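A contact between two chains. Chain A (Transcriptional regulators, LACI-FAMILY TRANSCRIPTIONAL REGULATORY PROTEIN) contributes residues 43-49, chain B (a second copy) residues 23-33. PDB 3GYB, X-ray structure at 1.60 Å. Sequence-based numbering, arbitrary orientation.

Chain A (43-49) SLTSQAG
Chain B (23-33) LIQSLSDVLTP

An irregular loop of chain A (43-49) lies along one face of a chain B helix that begins before B:Leu23, burying 298 Å² in all. The chains run in the same direction: CA of A:Thr45 is 5.5 Å from CA of B:Ser28, and CA of A:Ala48 is 5.2 Å from CA of B:Thr32, four residues on. B:Ile24 (chi1 m, chi2 t) points toward the loop, its CG2 3.6 Å from A:Thr45 OG1. The CA-to-CB bond of B:Gln25 points sideways to the loop (chi1 t, chi2 p, chi3 66°), and its end bends nearer: OE1 sits 3.3 Å from A:Thr45 CG2, while NE2 donates to B:Asp29 OD1 at 2.9 Å. B:Ser28 (chi1 t) supplies the hydrogen bond between the stretches, OG to A:Thr45 O, 2.6 Å; its small side chain lets A:Thr45 (phi/psi -127/-22, chi1 p) come close, CB to CB 3.8 Å. A:Thr45 is the most covered residue. B:Thr32 (chi1 p) donates OG1 to B:Ser28 O at a very short 2.5 Å, satisfying its hydroxyl, and its CG2 packs 3.7 Å from A:Thr45 O and 3.8 Å from A:Gln47 C. A:Gln47 (-149/167) is extended, its CA-to-CB bond pointing away; A:Ala48 (-76/-36) turns its methyl back, CB 3.9 Å from B:Thr32 CB.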

# COMPACT_ATOMS: atom_id res chain seq x y z
N SER A 43 9.96 8.04 5.90
CA SER A 43 10.41 9.43 5.88
C SER A 43 9.33 10.42 6.29
O SER A 43 9.58 11.63 6.32
CB SER A 43 10.93 9.79 4.49
OG SER A 43 9.86 9.87 3.56
N LEU A 44 8.14 9.93 6.62
CA LEU A 44 7.04 10.81 6.99
C LEU A 44 6.55 10.69 8.42
O LEU A 44 6.00 11.65 8.98
CB LEU A 44 5.86 10.59 6.05
CG LEU A 44 6.08 10.79 4.55
CD1 LEU A 44 4.84 10.37 3.78
CD2 LEU A 44 6.41 12.25 4.28
N THR A 45 6.75 9.53 9.04
CA THR A 45 6.25 9.34 10.40
C THR A 45 7.23 8.87 11.47
O THR A 45 6.99 9.07 12.66
CB THR A 45 5.08 8.35 10.40
OG1 THR A 45 5.52 7.07 9.91
CG2 THR A 45 3.95 8.86 9.51
N SER A 46 8.34 8.25 11.07
CA SER A 46 9.30 7.75 12.05
C SER A 46 9.97 8.81 12.90
O SER A 46 10.45 8.52 13.99
CB SER A 46 10.37 6.90 11.36
OG SER A 46 9.83 5.65 10.95
N GLN A 47 10.01 10.05 12.41
CA GLN A 47 10.62 11.13 13.16
C GLN A 47 9.94 12.46 12.85
O GLN A 47 9.18 12.57 11.89
CB GLN A 47 12.12 11.22 12.87
CG GLN A 47 12.51 11.33 11.40
CD GLN A 47 12.29 10.04 10.64
OE1 GLN A 47 12.70 8.97 11.08
NE2 GLN A 47 11.64 10.14 9.48
N ALA A 48 10.23 13.47 13.66
CA ALA A 48 9.63 14.79 13.47
C ALA A 48 10.30 15.53 12.32
O ALA A 48 9.64 16.26 11.58
CB ALA A 48 9.74 15.60 14.76
N GLY A 49 11.60 15.34 12.17
CA GLY A 49 12.32 16.01 11.10
C GLY A 49 12.56 15.14 9.88
O GLY A 49 11.77 14.25 9.56
N LEU B 23 -3.17 5.75 11.23
CA LEU B 23 -3.08 5.45 12.65
C LEU B 23 -1.64 5.76 13.07
O LEU B 23 -1.40 6.39 14.10
CB LEU B 23 -3.41 3.98 12.91
CG LEU B 23 -3.48 3.54 14.38
CD1 LEU B 23 -4.29 2.25 14.47
CD2 LEU B 23 -2.08 3.34 14.94
N ILE B 24 -0.67 5.33 12.26
CA ILE B 24 0.73 5.60 12.57
C ILE B 24 1.01 7.09 12.43
O ILE B 24 1.80 7.66 13.19
CB ILE B 24 1.69 4.82 11.65
CG1 ILE B 24 1.60 3.32 11.94
CG2 ILE B 24 3.13 5.31 11.87
CD1 ILE B 24 2.61 2.48 11.16
N GLN B 25 0.37 7.74 11.47
CA GLN B 25 0.58 9.17 11.28
C GLN B 25 0.12 9.89 12.55
O GLN B 25 0.77 10.82 13.02
CB GLN B 25 -0.21 9.70 10.08
CG GLN B 25 -0.03 11.20 9.85
CD GLN B 25 1.40 11.57 9.48
OE1 GLN B 25 1.90 11.18 8.42
NE2 GLN B 25 2.07 12.31 10.36
N SER B 26 -1.01 9.44 13.09
CA SER B 26 -1.56 10.03 14.30
C SER B 26 -0.62 9.77 15.48
O SER B 26 -0.31 10.68 16.26
CB SER B 26 -2.95 9.44 14.59
OG SER B 26 -3.59 10.16 15.62
N LEU B 27 -0.18 8.52 15.63
CA LEU B 27 0.75 8.16 16.69
C LEU B 27 1.97 9.07 16.61
O LEU B 27 2.46 9.58 17.62
CB LEU B 27 1.22 6.72 16.54
CG LEU B 27 0.32 5.55 16.92
CD1 LEU B 27 0.99 4.25 16.49
CD2 LEU B 27 0.07 5.55 18.43
N SER B 28 2.47 9.24 15.39
CA SER B 28 3.65 10.07 15.14
C SER B 28 3.41 11.52 15.53
O SER B 28 4.26 12.15 16.17
CB SER B 28 4.05 9.98 13.67
OG SER B 28 5.16 10.81 13.39
N ASP B 29 2.26 12.06 15.14
CA ASP B 29 1.94 13.45 15.44
C ASP B 29 1.93 13.73 16.94
O ASP B 29 2.19 14.86 17.36
CB ASP B 29 0.58 13.83 14.86
CG ASP B 29 0.58 13.87 13.34
OD1 ASP B 29 1.67 13.92 12.74
OD2 ASP B 29 -0.52 13.86 12.75
N VAL B 30 1.65 12.71 17.73
CA VAL B 30 1.61 12.87 19.18
C VAL B 30 2.95 12.58 19.83
O VAL B 30 3.39 13.33 20.70
CB VAL B 30 0.56 11.92 19.82
CG1 VAL B 30 0.66 12.00 21.34
CG2 VAL B 30 -0.83 12.30 19.37
N LEU B 31 3.60 11.51 19.39
CA LEU B 31 4.87 11.09 19.96
C LEU B 31 6.15 11.79 19.48
O LEU B 31 7.02 12.10 20.30
CB LEU B 31 5.03 9.58 19.79
CG LEU B 31 3.91 8.73 20.38
CD1 LEU B 31 4.15 7.26 20.04
CD2 LEU B 31 3.84 8.93 21.88
N THR B 32 6.27 12.03 18.18
CA THR B 32 7.49 12.65 17.67
C THR B 32 7.80 14.03 18.25
O THR B 32 8.97 14.36 18.47
CB THR B 32 7.50 12.71 16.13
OG1 THR B 32 6.34 13.41 15.65
CG2 THR B 32 7.52 11.30 15.55
N PRO B 33 6.78 14.87 18.49
CA PRO B 33 7.08 16.19 19.05
C PRO B 33 7.72 16.06 20.43
O PRO B 33 8.45 16.94 20.88
CB PRO B 33 5.71 16.86 19.11
CG PRO B 33 4.98 16.24 17.95
CD PRO B 33 5.36 14.78 18.09